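Side-chain contacts in phenylacetic acid degradation-related protein (Ralstonia eutropha JMP134, PDB 2PIM), which is a putative thioesterase of the hotdog superfamily that probably hydrolyses acyl-CoA thioesters, its family being linked to phenylacetic acid degradation: residues A[95-100]-A[121-126]; A[23-28]-A[62-67]; A[8-13]-A[77-82]; A[71-76]-A[81-86]; A[118-121]-A[126-129]. All blocks are in the same frame, centred on the assembly; numbering follows the deposited sequence. Where two conformers were deposited one is given.

Contact 1: residues A[95-100]-A[121-126]; sequences PAQAGL and LSQDGK
A96 and Q123 mark the closest backbone approach of 95-100 and 121-126, their CA atoms 6.8 Å apart. Segment 95-100 is the bend that leads into strand 99-107, and 121-126 carries the end of strand 114-123 into a type I' turn from Q123 to K126. The direct hydrogen bonds between the segments all run through the side chain of Q123. Its CG is anti to the backbone N (chi1 -171°) and the chain stays extended beyond it, which carries the amide straight into the bend. There Q123 OE1 accepts from Q97 N at 2.8 Å, in the carbonyl plane on a lone pair, with an almost linear N-H...O angle of 177°. Q123 NE2 gives its hydrogens to Q97 O at 2.8 Å and to L100 O at 3.0 Å. Both acceptors lie close to the amide plane of Q123, although NE2 itself stands well above the carbonyl plane of L100 (49° out of it); three bonds thus fix the rotation of the group. The turn belongs to the tight hairpin of strands 114-123 and 126-136 in the antiparallel hotdog sheet, and the amide ties the hairpin end to the entry of the neighbouring strand. A96 CB lies 3.6 Å from Q123 OE1. A water accepts from D124 N and donates to L100 O, a second, longer link across the segments.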
loop_
_atom_site.group_PDB
_atom_site.type_symbol
_atom_site.label_atom_id
_atom_site.label_comp_id
_atom_site.label_asym_id
_atom_site.label_seq_id
_atom_site.Cartn_x
_atom_site.Cartn_y
_atom_site.Cartn_z
ATOM N N PRO A 95 9.935 -1.648 11.816
ATOM C CA PRO A 95 8.695 -0.958 12.166
ATOM C C PRO A 95 8.835 0.568 12.144
ATOM O O PRO A 95 9.891 1.115 12.471
ATOM C CB PRO A 95 8.391 -1.487 13.582
ATOM C CG PRO A 95 9.697 -1.849 14.126
ATOM C CD PRO A 95 10.528 -2.337 12.988
ATOM N N ALA A 96 7.781 1.232 11.677
ATOM C CA ALA A 96 7.706 2.680 11.652
ATOM C C ALA A 96 6.710 3.132 12.714
ATOM O O ALA A 96 5.812 2.382 13.116
ATOM C CB ALA A 96 7.278 3.169 10.289
ATOM N N GLN A 97 6.874 4.366 13.160
ATOM C CA GLN A 97 5.983 4.962 14.129
ATOM C C GLN A 97 5.299 6.132 13.440
ATOM O O GLN A 97 5.735 6.577 12.371
ATOM C CB GLN A 97 6.780 5.433 15.349
ATOM C CG GLN A 97 7.976 4.545 15.745
ATOM C CD GLN A 97 7.586 3.115 16.110
ATOM O OE1 GLN A 97 6.450 2.850 16.503
ATOM N NE2 GLN A 97 8.537 2.186 15.986
ATOM N N ALA A 98 4.231 6.631 14.046
ATOM C CA ALA A 98 3.601 7.866 13.579
ATOM C C ALA A 98 4.635 8.986 13.545
ATOM O O ALA A 98 5.485 9.098 14.445
ATOM C CB ALA A 98 2.452 8.269 14.479
ATOM N N GLY A 99 4.536 9.833 12.527
ATOM C CA GLY A 99 5.467 10.939 12.360
ATOM C C GLY A 99 5.966 11.002 10.929
ATOM O O GLY A 99 5.423 10.344 10.043
ATOM N N LEU A 100 6.984 11.821 10.711
ATOM C CA LEU A 100 7.595 12.006 9.400
ATOM C C LEU A 100 8.375 10.768 8.924
ATOM O O LEU A 100 8.983 10.062 9.718
ATOM C CB LEU A 100 8.559 13.181 9.434
ATOM C CG LEU A 100 8.104 14.582 9.062
ATOM C CD1 LEU A 100 9.199 15.552 9.490
ATOM C CD2 LEU A 100 7.845 14.667 7.572
ATOM N N LEU A 121 12.127 3.840 2.047
ATOM C CA LEU A 121 11.432 4.683 3.000
ATOM C C LEU A 121 12.205 4.581 4.310
ATOM O O LEU A 121 12.446 3.463 4.819
ATOM C CB LEU A 121 9.997 4.190 3.161
ATOM C CG LEU A 121 8.871 5.096 3.576
ATOM C CD1 LEU A 121 8.656 6.332 2.667
ATOM C CD2 LEU A 121 7.619 4.234 3.618
ATOM N N SER A 122 12.594 5.753 4.823
ATOM C CA SER A 122 13.287 5.886 6.087
ATOM C C SER A 122 12.516 6.705 7.099
ATOM O O SER A 122 11.746 7.611 6.750
ATOM C CB SER A 122 14.648 6.588 5.904
ATOM O OG SER A 122 15.465 5.784 5.098
ATOM N N GLN A 123 12.797 6.380 8.361
ATOM C CA GLN A 123 12.347 7.118 9.510
ATOM C C GLN A 123 13.451 7.027 10.566
ATOM O O GLN A 123 13.977 5.939 10.831
ATOM C CB GLN A 123 11.070 6.512 10.059
ATOM C CG GLN A 123 10.458 7.373 11.122
ATOM C CD GLN A 123 9.120 6.864 11.568
ATOM O OE1 GLN A 123 9.021 5.776 12.148
ATOM N NE2 GLN A 123 8.074 7.646 11.317
ATOM N N ASP A 124 13.778 8.175 11.156
ATOM C CA ASP A 124 14.828 8.337 12.165
ATOM C C ASP A 124 16.162 7.734 11.742
ATOM O O ASP A 124 16.895 7.144 12.556
ATOM C CB ASP A 124 14.377 7.801 13.536
ATOM C CG ASP A 124 13.104 8.491 14.067
ATOM O OD1 ASP A 124 12.790 9.643 13.661
ATOM O OD2 ASP A 124 12.406 7.861 14.901
ATOM N N GLY A 125 16.479 7.882 10.461
ATOM C CA GLY A 125 17.767 7.455 9.957
ATOM C C GLY A 125 17.905 5.981 9.681
ATOM O O GLY A 125 19.016 5.542 9.413
ATOM N N LYS A 126 16.801 5.222 9.739
ATOM C CA LYS A 126 16.801 3.789 9.374
ATOM C C LYS A 126 15.786 3.492 8.300
ATOM O O LYS A 126 14.728 4.088 8.281
ATOM C CB LYS A 126 16.488 2.898 10.577
ATOM C CG LYS A 126 17.431 3.105 11.752
ATOM C CD LYS A 126 17.197 2.063 12.833
ATOM C CE LYS A 126 17.559 2.621 14.203
ATOM N NZ LYS A 126 18.048 1.566 15.136
HETATM O O HOH W 1 11.945 10.677 10.681
#

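Contact 2: residues A[23-28]-A[62-67]; sequences GTLGGV and GAMLDD
L25 meets A63 and M64 through the two branches of its isobutyl group, and this is where the packing is concentrated. Its CB points toward helix 58-75, and with CG anti to the carbonyl carbon (chi1 -55°) the two methyls are directed at A63 and M64. L25 CD1 sits 3.6 Å from A63 O and 4.0 Å from A63 CB, resting on the main chain of the helix as much as on a side chain. L25 CD2 reaches M64, a selenomethionine, with M64 CG as its nearest side-chain atom at 4.4 Å. All three residues are buried. The contact between the segments is apolar, while A63 O also accepts a hydrogen bond from Q57 NE2 of the second subunit.

The other side is looser. G26, with a positive phi of 66°, is the first residue to leave helical angles, in a Schellman motif, and G27 and D67 approach without close contact; D67 OD2 instead bonds Y43 OH. T24, partly exposed, uses OG1 to bond A20 O of its own chain and A48 O of the second subunit. The contact therefore joins the short helix 20-25 to the long central helix of the hotdog fold, with Y43 of strand 38-45 touching both L25 and M64, and L121 of strand 114-123 packing on M64.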
loop_
_atom_site.group_PDB
_atom_site.type_symbol
_atom_site.label_atom_id
_atom_site.label_comp_id
_atom_site.label_asym_id
_atom_site.label_seq_id
_atom_site.Cartn_x
_atom_site.Cartn_y
_atom_site.Cartn_z
ATOM N N GLY A 23 -1.814 14.418 -0.527
ATOM C CA GLY A 23 -2.357 15.090 0.654
ATOM C C GLY A 23 -2.587 14.113 1.806
ATOM O O GLY A 23 -2.111 14.298 2.906
ATOM N N THR A 24 -3.313 13.047 1.551
ATOM C CA THR A 24 -3.623 12.090 2.590
ATOM C C THR A 24 -2.345 11.534 3.246
ATOM O O THR A 24 -2.277 11.401 4.458
ATOM C CB THR A 24 -4.497 10.990 1.973
ATOM O OG1 THR A 24 -5.684 11.599 1.466
ATOM C CG2 THR A 24 -4.854 9.882 2.938
ATOM N N LEU A 25 -1.322 11.246 2.439
ATOM C CA LEU A 25 -0.040 10.721 2.951
ATOM C C LEU A 25 0.950 11.778 3.464
ATOM O O LEU A 25 2.030 11.418 3.940
ATOM C CB LEU A 25 0.622 9.857 1.875
ATOM C CG LEU A 25 -0.295 8.724 1.367
ATOM C CD1 LEU A 25 0.280 8.151 0.109
ATOM C CD2 LEU A 25 -0.499 7.671 2.454
ATOM N N GLY A 26 0.559 13.063 3.428
ATOM C CA GLY A 26 1.416 14.187 3.871
ATOM C C GLY A 26 2.628 14.331 2.966
ATOM O O GLY A 26 3.710 14.684 3.412
ATOM N N GLY A 27 2.439 14.037 1.680
ATOM C CA GLY A 27 3.520 13.978 0.726
ATOM C C GLY A 27 4.006 15.354 0.317
ATOM O O GLY A 27 3.205 16.205 -0.068
ATOM N N VAL A 28 5.313 15.579 0.416
ATOM C CA VAL A 28 5.925 16.867 0.020
ATOM C C VAL A 28 7.247 16.565 -0.621
ATOM O O VAL A 28 8.184 16.076 0.046
ATOM C CB VAL A 28 6.190 17.826 1.218
ATOM C CG1 VAL A 28 6.723 19.137 0.733
ATOM C CG2 VAL A 28 4.936 18.058 2.030
ATOM N N GLY A 62 3.577 1.186 1.934
ATOM C CA GLY A 62 3.530 0.877 0.516
ATOM C C GLY A 62 2.869 1.969 -0.312
ATOM O O GLY A 62 3.291 2.207 -1.419
ATOM N N ALA A 63 1.839 2.631 0.213
ATOM C CA ALA A 63 1.209 3.748 -0.504
ATOM C C ALA A 63 2.152 4.937 -0.633
ATOM O O ALA A 63 2.122 5.649 -1.616
ATOM C CB ALA A 63 -0.123 4.158 0.180
HETATM N N MSE A 64 3.023 5.133 0.348
HETATM C CA MSE A 64 4.087 6.156 0.243
HETATM C C MSE A 64 5.173 5.782 -0.796
HETATM O O MSE A 64 5.623 6.627 -1.587
HETATM C CB MSE A 64 4.724 6.315 1.605
HETATM C CG MSE A 64 3.790 6.904 2.599
HETATM SE SE MSE A 64 4.480 6.738 4.455
HETATM C CE MSE A 64 2.889 7.301 5.447
ATOM N N LEU A 65 5.557 4.503 -0.798
ATOM C CA LEU A 65 6.484 3.958 -1.790
ATOM C C LEU A 65 5.909 4.031 -3.195
ATOM O O LEU A 65 6.616 4.346 -4.167
ATOM C CB LEU A 65 6.904 2.526 -1.398
ATOM C CG LEU A 65 7.874 2.448 -0.177
ATOM C CD1 LEU A 65 7.898 1.095 0.492
ATOM C CD2 LEU A 65 9.293 2.890 -0.523
ATOM N N ASP A 66 4.615 3.776 -3.306
ATOM C CA ASP A 66 3.924 3.919 -4.566
ATOM C C ASP A 66 4.003 5.358 -5.037
ATOM O O ASP A 66 4.253 5.620 -6.231
ATOM C CB ASP A 66 2.472 3.411 -4.429
ATOM C CG ASP A 66 1.715 3.377 -5.778
ATOM O OD1 ASP A 66 2.270 2.967 -6.798
ATOM O OD2 ASP A 66 0.536 3.737 -5.811
ATOM N N ASP A 67 3.776 6.309 -4.122
ATOM C CA ASP A 67 3.771 7.719 -4.496
ATOM C C ASP A 67 5.159 8.178 -4.986
ATOM O O ASP A 67 5.297 8.812 -6.031
ATOM C CB ASP A 67 3.333 8.605 -3.326
ATOM C CG ASP A 67 3.295 10.082 -3.718
ATOM O OD1 ASP A 67 2.346 10.448 -4.423
ATOM O OD2 ASP A 67 4.218 10.870 -3.347
#

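Contact 3: residues A[8-13]-A[77-82]; sequences FSRMLR and LEDGAS
R10 and D79 make the whole of this contact, a loose salt bridge between helix 7-12 and the loop that follows helix 58-75. In 77-82, L77 comes first and turns to its own loop, packing on C83. E78 then opens a type II turn that closes at A81, with D79 at the second position and G80 at the third, where phi is 99° and a CB would press on the carbonyl O of D79. D79 sends its carboxylate out to meet R10, which arrives from the opposite direction. R10 bends at chi3 (-71°), and the edge of its guanidinium faces the acid: R10 NH1 lies 3.4 Å from D79 OD2, and R10 NH2 is 3.4 Å from D79 OD1. Both bonds are weak. The flat groups are turned 59° against each other, so this is a two-point pairing well short of a coplanar bidentate one. D79 OD1 also takes a weak bond from N6 N, just before the helix. A81 and S82 then lead the chain on toward strand 84-92. The contact is at the surface, its centre about 16 Å from the centre of the chain, where it links the N-terminal helix to the turn; M11 and L12 of that helix pack on I29, and F8 on V32, both in strand 28-33.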
loop_
_atom_site.group_PDB
_atom_site.type_symbol
_atom_site.label_atom_id
_atom_site.label_comp_id
_atom_site.label_asym_id
_atom_site.label_seq_id
_atom_site.Cartn_x
_atom_site.Cartn_y
_atom_site.Cartn_z
ATOM N N PHE A 8 3.949 17.281 -13.940
ATOM C CA PHE A 8 4.698 17.223 -12.673
ATOM C C PHE A 8 5.297 18.584 -12.260
ATOM O O PHE A 8 5.209 18.985 -11.096
ATOM C CB PHE A 8 5.822 16.215 -12.810
ATOM C CG PHE A 8 6.785 16.228 -11.677
ATOM C CD1 PHE A 8 6.564 15.438 -10.556
ATOM C CD2 PHE A 8 7.930 16.998 -11.732
ATOM C CE1 PHE A 8 7.438 15.453 -9.507
ATOM C CE2 PHE A 8 8.821 17.006 -10.682
ATOM C CZ PHE A 8 8.583 16.227 -9.580
ATOM N N SER A 9 5.937 19.276 -13.197
ATOM C CA SER A 9 6.593 20.527 -12.839
ATOM C C SER A 9 5.571 21.648 -12.646
ATOM O O SER A 9 5.812 22.551 -11.854
ATOM C CB SER A 9 7.681 20.915 -13.840
ATOM O OG SER A 9 7.106 21.072 -15.103
ATOM N N ARG A 10 4.433 21.574 -13.340
ATOM C CA ARG A 10 3.292 22.455 -13.050
ATOM C C ARG A 10 2.810 22.249 -11.616
ATOM O O ARG A 10 2.570 23.198 -10.878
ATOM C CB ARG A 10 2.136 22.214 -14.031
ATOM C CG ARG A 10 2.398 22.754 -15.415
ATOM C CD ARG A 10 1.126 22.823 -16.228
ATOM N NE ARG A 10 0.636 21.497 -16.604
ATOM C CZ ARG A 10 1.064 20.807 -17.660
ATOM N NH1 ARG A 10 2.009 21.294 -18.454
ATOM N NH2 ARG A 10 0.553 19.613 -17.924
HETATM N N MSE A 11 2.670 20.995 -11.232
HETATM C CA MSE A 11 2.288 20.644 -9.870
HETATM C C MSE A 11 3.261 21.210 -8.816
HETATM O O MSE A 11 2.830 21.696 -7.783
HETATM C CB MSE A 11 2.192 19.127 -9.752
HETATM C CG MSE A 11 1.655 18.630 -8.426
HETATM SE SE MSE A 11 2.370 16.891 -8.035
HETATM C CE MSE A 11 4.027 17.474 -7.134
ATOM N N LEU A 12 4.561 21.151 -9.078
ATOM C CA LEU A 12 5.564 21.658 -8.137
ATOM C C LEU A 12 5.514 23.145 -7.874
ATOM O O LEU A 12 5.901 23.586 -6.807
ATOM C CB LEU A 12 6.975 21.392 -8.642
ATOM C CG LEU A 12 7.526 19.993 -8.505
ATOM C CD1 LEU A 12 8.971 20.024 -8.971
ATOM C CD2 LEU A 12 7.424 19.522 -7.084
ATOM N N ARG A 13 5.093 23.923 -8.853
ATOM C CA ARG A 13 5.071 25.372 -8.699
ATOM C C ARG A 13 3.646 25.871 -8.442
ATOM O O ARG A 13 3.342 27.045 -8.636
ATOM C CB ARG A 13 5.720 26.055 -9.911
ATOM C CG ARG A 13 5.085 25.719 -11.233
ATOM C CD ARG A 13 5.709 26.487 -12.367
ATOM N NE ARG A 13 5.012 26.209 -13.624
ATOM C CZ ARG A 13 5.512 25.518 -14.654
ATOM N NH1 ARG A 13 6.753 25.021 -14.641
ATOM N NH2 ARG A 13 4.759 25.343 -15.735
ATOM N N LEU A 77 8.164 12.361 -17.757
ATOM C CA LEU A 77 7.279 12.182 -18.903
ATOM C C LEU A 77 7.043 13.425 -19.716
ATOM O O LEU A 77 7.067 14.528 -19.211
ATOM C CB LEU A 77 5.938 11.598 -18.446
ATOM C CG LEU A 77 6.093 10.267 -17.697
ATOM C CD1 LEU A 77 4.765 9.551 -17.516
ATOM C CD2 LEU A 77 7.117 9.334 -18.355
ATOM N N GLU A 78 6.831 13.232 -21.008
ATOM C CA GLU A 78 6.318 14.294 -21.848
ATOM C C GLU A 78 4.863 14.584 -21.456
ATOM O O GLU A 78 4.233 13.812 -20.728
ATOM C CB GLU A 78 6.443 13.922 -23.337
ATOM C CG GLU A 78 5.703 12.654 -23.770
ATOM C CD GLU A 78 6.558 11.370 -23.768
ATOM O OE1 GLU A 78 7.026 10.911 -22.689
ATOM O OE2 GLU A 78 6.713 10.794 -24.864
ATOM N N ASP A 79 4.347 15.714 -21.912
ATOM C CA ASP A 79 2.926 16.014 -21.788
ATOM C C ASP A 79 2.154 15.031 -22.640
ATOM O O ASP A 79 2.523 14.774 -23.792
ATOM C CB ASP A 79 2.612 17.444 -22.273
ATOM C CG ASP A 79 2.601 18.465 -21.142
ATOM O OD1 ASP A 79 2.846 18.087 -19.967
ATOM O OD2 ASP A 79 2.329 19.649 -21.438
ATOM N N GLY A 80 1.083 14.484 -22.079
ATOM C CA GLY A 80 0.270 13.517 -22.801
ATOM C C GLY A 80 0.588 12.081 -22.439
ATOM O O GLY A 80 -0.295 11.218 -22.514
ATOM N N ALA A 81 1.846 11.819 -22.072
ATOM C CA ALA A 81 2.262 10.510 -21.569
ATOM C C ALA A 81 1.835 10.390 -20.131
ATOM O O ALA A 81 1.661 11.397 -19.454
ATOM C CB ALA A 81 3.773 10.331 -21.684
ATOM N N SER A 82 1.703 9.153 -19.660
ATOM C CA SER A 82 1.204 8.908 -18.330
ATOM C C SER A 82 1.823 7.678 -17.644
ATOM O O SER A 82 2.098 6.679 -18.270
ATOM C CB SER A 82 -0.303 8.753 -18.390
ATOM O OG SER A 82 -0.818 8.848 -17.080
#

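Contact 4: residues A[71-76]-A[81-86]; sequences MLVTAT and ASCSTL
C83 and V73 meet where the chain, having left helix 58-75, returns beside the last turn of that helix; the closest backbone approach is 5.8 Å, between the CA atoms of T74 and C83. The side chain of C83 carries the contact. From its CA, C83 CB points toward the helix and touches two neighbouring residues: T74 OG1 at 3.6 Å and V73 CG1 at 3.8 Å. One bond further out, SG is anti to the backbone N (chi1 168°), which takes it past T74 and alongside the valine. There C83 SG lies 3.7 Å from V73 CG1 and 3.8 Å from V73 CB, an apolar packing of sulfur on a methyl branch. The valine's own rotation (chi1 178°) swings CG1 away from its backbone N and sets it against both the sulfur and CB of C83. The helix is the one around which the hotdog sheet curls, and 84-92 is a strand of that sheet; the contact lies at the junction of the two, where C135 of strand 126-136 packs on both V73 and C83. Across the contact the hydroxyl of T74 meets a carbon; its hydrogen-bonding partner is A70 O, one turn back in the same helix. Near the end of 71-76, T76 OG1 donates to V73 O at 2.7 Å, in the carbonyl plane on a lone pair. T76 N also bonds this oxygen, so two donors grip it. Further along the strand, T85 packs on F92 of the second subunit, and L86 makes backbone hydrogen bonds to that subunit.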
loop_
_atom_site.group_PDB
_atom_site.type_symbol
_atom_site.label_atom_id
_atom_site.label_comp_id
_atom_site.label_asym_id
_atom_site.label_seq_id
_atom_site.Cartn_x
_atom_site.Cartn_y
_atom_site.Cartn_z
HETATM N N MSE A 71 5.849 9.180 -8.778
HETATM C CA MSE A 71 6.177 10.615 -8.937
HETATM C C MSE A 71 7.445 10.776 -9.758
HETATM O O MSE A 71 7.519 11.588 -10.719
HETATM C CB MSE A 71 6.356 11.335 -7.583
HETATM C CG MSE A 71 5.074 11.894 -6.926
HETATM SE SE MSE A 71 3.947 12.966 -8.145
HETATM C CE MSE A 71 2.736 11.489 -8.869
ATOM N N LEU A 72 8.455 10.011 -9.383
ATOM C CA LEU A 72 9.718 10.048 -10.138
ATOM C C LEU A 72 9.475 9.741 -11.647
ATOM O O LEU A 72 9.901 10.496 -12.519
ATOM C CB LEU A 72 10.747 9.115 -9.510
ATOM C CG LEU A 72 12.002 8.951 -10.388
ATOM C CD1 LEU A 72 12.623 10.276 -10.805
ATOM C CD2 LEU A 72 12.968 8.100 -9.646
ATOM N N VAL A 73 8.722 8.678 -11.931
ATOM C CA VAL A 73 8.430 8.317 -13.314
ATOM C C VAL A 73 7.736 9.443 -14.015
ATOM O O VAL A 73 8.128 9.802 -15.118
ATOM C CB VAL A 73 7.574 7.041 -13.457
ATOM C CG1 VAL A 73 7.279 6.758 -14.918
ATOM C CG2 VAL A 73 8.282 5.862 -12.818
ATOM N N THR A 74 6.713 10.008 -13.368
ATOM C CA THR A 74 5.926 11.139 -13.936
ATOM C C THR A 74 6.773 12.355 -14.240
ATOM O O THR A 74 6.629 12.998 -15.304
ATOM C CB THR A 74 4.747 11.493 -12.983
ATOM O OG1 THR A 74 3.941 10.326 -12.839
ATOM C CG2 THR A 74 3.872 12.602 -13.536
ATOM N N ALA A 75 7.670 12.675 -13.321
ATOM C CA ALA A 75 8.636 13.750 -13.544
ATOM C C ALA A 75 9.382 13.671 -14.877
ATOM O O ALA A 75 9.741 14.712 -15.432
ATOM C CB ALA A 75 9.621 13.804 -12.410
ATOM N N THR A 76 9.623 12.451 -15.379
ATOM C CA THR A 76 10.363 12.242 -16.636
ATOM C C THR A 76 9.486 12.315 -17.902
ATOM O O THR A 76 10.013 12.365 -18.999
ATOM C CB THR A 76 11.199 10.909 -16.648
ATOM O OG1 THR A 76 10.342 9.757 -16.743
ATOM C CG2 THR A 76 12.030 10.792 -15.420
ATOM N N ALA A 81 1.846 11.819 -22.072
ATOM C CA ALA A 81 2.262 10.510 -21.569
ATOM C C ALA A 81 1.835 10.390 -20.131
ATOM O O ALA A 81 1.661 11.397 -19.454
ATOM C CB ALA A 81 3.773 10.331 -21.684
ATOM N N SER A 82 1.703 9.153 -19.660
ATOM C CA SER A 82 1.204 8.908 -18.330
ATOM C C SER A 82 1.823 7.678 -17.644
ATOM O O SER A 82 2.098 6.679 -18.270
ATOM C CB SER A 82 -0.303 8.753 -18.390
ATOM O OG SER A 82 -0.818 8.848 -17.080
ATOM N N CYS A 83 2.019 7.757 -16.341
ATOM C CA CYS A 83 2.620 6.646 -15.613
ATOM C C CYS A 83 1.552 5.719 -15.005
ATOM O O CYS A 83 0.710 6.139 -14.197
ATOM C CB CYS A 83 3.536 7.146 -14.519
ATOM S SG CYS A 83 4.036 5.767 -13.339
ATOM N N SER A 84 1.663 4.443 -15.343
ATOM C CA SER A 84 0.789 3.427 -14.847
ATOM C C SER A 84 1.555 2.284 -14.183
ATOM O O SER A 84 2.210 1.530 -14.853
ATOM C CB SER A 84 0.031 2.919 -16.059
ATOM O OG SER A 84 -0.925 1.987 -15.698
ATOM N N THR A 85 1.457 2.126 -12.871
ATOM C CA THR A 85 2.185 1.063 -12.173
ATOM C C THR A 85 1.519 -0.318 -12.304
ATOM O O THR A 85 0.355 -0.479 -11.977
ATOM C CB THR A 85 2.340 1.409 -10.686
ATOM O OG1 THR A 85 3.039 2.661 -10.554
ATOM C CG2 THR A 85 3.128 0.364 -9.960
ATOM N N LEU A 86 2.280 -1.320 -12.742
ATOM C CA LEU A 86 1.760 -2.637 -13.064
ATOM C C LEU A 86 1.959 -3.575 -11.904
ATOM O O LEU A 86 1.089 -4.383 -11.599
ATOM C CB LEU A 86 2.475 -3.209 -14.276
ATOM C CG LEU A 86 2.388 -2.389 -15.548
ATOM C CD1 LEU A 86 3.108 -3.117 -16.678
ATOM C CD2 LEU A 86 0.945 -2.098 -15.978
#

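Contact 5: residues A[118-121]-A[126-129]; sequences VGEL and KLVA
E120 and L121 are the residues of 118-121 that meet 126-129. V118 and G119 lead up to them along the strand, with V118 bonded through its backbone to R106 of strand 99-107 and G119 to A131. At E120 the aliphatic part does the touching: E120 CB lies 3.5 Å from L127 CD2, and the two side chains cross at a slant. L121 comes next and carries the backbone pairing. L121 N donates to A129 O at 2.9 Å, nearly along the C=O axis of A129. L121 O accepts from V128 N at 2.7 Å and, weakly, from A129 N at 3.4 Å. With V128 CG1 anti to the carbonyl carbon (chi1 -63°), V128 CG2 falls between N and C, only 3.3 Å from L121 O, while L121 CB rests 4.1 Å from the same methyl. The side chains of L121 and A129 share the face of the sheet that packs on L65 of helix 58-75. The axes of the short segments lie 116° apart, far from antiparallel, as fits the irregular backbone at V128 (psi -33°). With V128 and A129 both opposite L121, the arrangement is a classic beta bulge, set close to the turn of the antiparallel hairpin 114-123/126-136.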
loop_
_atom_site.group_PDB
_atom_site.type_symbol
_atom_site.label_atom_id
_atom_site.label_comp_id
_atom_site.label_asym_id
_atom_site.label_seq_id
_atom_site.Cartn_x
_atom_site.Cartn_y
_atom_site.Cartn_z
ATOM N N VAL A 118 13.183 1.926 -8.047
ATOM C CA VAL A 118 13.308 1.427 -6.685
ATOM C C VAL A 118 12.993 2.589 -5.734
ATOM O O VAL A 118 13.290 3.744 -6.029
ATOM C CB VAL A 118 14.699 0.827 -6.358
ATOM C CG1 VAL A 118 15.099 -0.219 -7.420
ATOM C CG2 VAL A 118 15.721 1.880 -6.316
ATOM N N GLY A 119 12.347 2.260 -4.630
ATOM C CA GLY A 119 11.998 3.209 -3.613
ATOM C C GLY A 119 12.498 2.697 -2.272
ATOM O O GLY A 119 12.566 1.500 -2.074
ATOM N N GLU A 120 12.889 3.623 -1.388
ATOM C CA GLU A 120 13.290 3.322 -0.007
ATOM C C GLU A 120 12.566 4.310 0.894
ATOM O O GLU A 120 12.350 5.452 0.521
ATOM C CB GLU A 120 14.783 3.466 0.128
ATOM C CG GLU A 120 15.517 2.462 -0.766
ATOM C CD GLU A 120 17.032 2.672 -0.871
ATOM O OE1 GLU A 120 17.525 3.729 -0.373
ATOM O OE2 GLU A 120 17.708 1.758 -1.452
ATOM N N LEU A 121 12.127 3.840 2.047
ATOM C CA LEU A 121 11.432 4.683 3.000
ATOM C C LEU A 121 12.205 4.581 4.310
ATOM O O LEU A 121 12.446 3.463 4.819
ATOM C CB LEU A 121 9.997 4.190 3.161
ATOM C CG LEU A 121 8.871 5.096 3.576
ATOM C CD1 LEU A 121 8.656 6.332 2.667
ATOM C CD2 LEU A 121 7.619 4.234 3.618
ATOM N N LYS A 126 16.801 5.222 9.739
ATOM C CA LYS A 126 16.801 3.789 9.374
ATOM C C LYS A 126 15.786 3.492 8.300
ATOM O O LYS A 126 14.728 4.088 8.281
ATOM C CB LYS A 126 16.488 2.898 10.577
ATOM C CG LYS A 126 17.431 3.105 11.752
ATOM C CD LYS A 126 17.197 2.063 12.833
ATOM C CE LYS A 126 17.559 2.621 14.203
ATOM N NZ LYS A 126 18.048 1.566 15.136
ATOM N N LEU A 127 16.128 2.561 7.417
ATOM C CA LEU A 127 15.210 2.071 6.383
ATOM C C LEU A 127 14.114 1.304 7.033
ATOM O O LEU A 127 14.396 0.349 7.727
ATOM C CB LEU A 127 15.867 1.072 5.459
ATOM C CG LEU A 127 16.482 1.536 4.160
ATOM C CD1 LEU A 127 17.084 0.314 3.465
ATOM C CD2 LEU A 127 15.459 2.197 3.296
ATOM N N VAL A 128 12.869 1.682 6.781
ATOM C CA VAL A 128 11.758 0.882 7.287
ATOM C C VAL A 128 11.176 -0.079 6.230
ATOM O O VAL A 128 10.703 -1.184 6.569
ATOM C CB VAL A 128 10.696 1.761 7.957
ATOM C CG1 VAL A 128 11.314 2.470 9.173
ATOM C CG2 VAL A 128 10.112 2.780 7.023
ATOM N N ALA A 129 11.207 0.332 4.965
ATOM C CA ALA A 129 10.644 -0.458 3.922
ATOM C C ALA A 129 11.285 -0.093 2.596
ATOM O O ALA A 129 11.745 1.040 2.420
ATOM C CB ALA A 129 9.133 -0.238 3.852
#

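In the fold
Contacts 1 and 5 lie side by side at one end of the sheet, centres 9 Å apart, sharing L121 and K126 and joined by V128 packing on A96 and Q123. Contacts 3 and 4 form a second pair, also 9 Å between centres, where F8 packs on A75 of helix 58-75; the centres of contacts 1 and 3 are about 29 Å apart. Contact 2 lies between the pairs: its L65 and M64 touch L121, and D66 touches T85. Along the chain, contact 3 spans contact 2, contact 4 follows, sharing A81 and S82 with contact 3, and contacts 1 and 5 come last. Contact 2 meets the second subunit through both segments, contact 4 through strand 84-92.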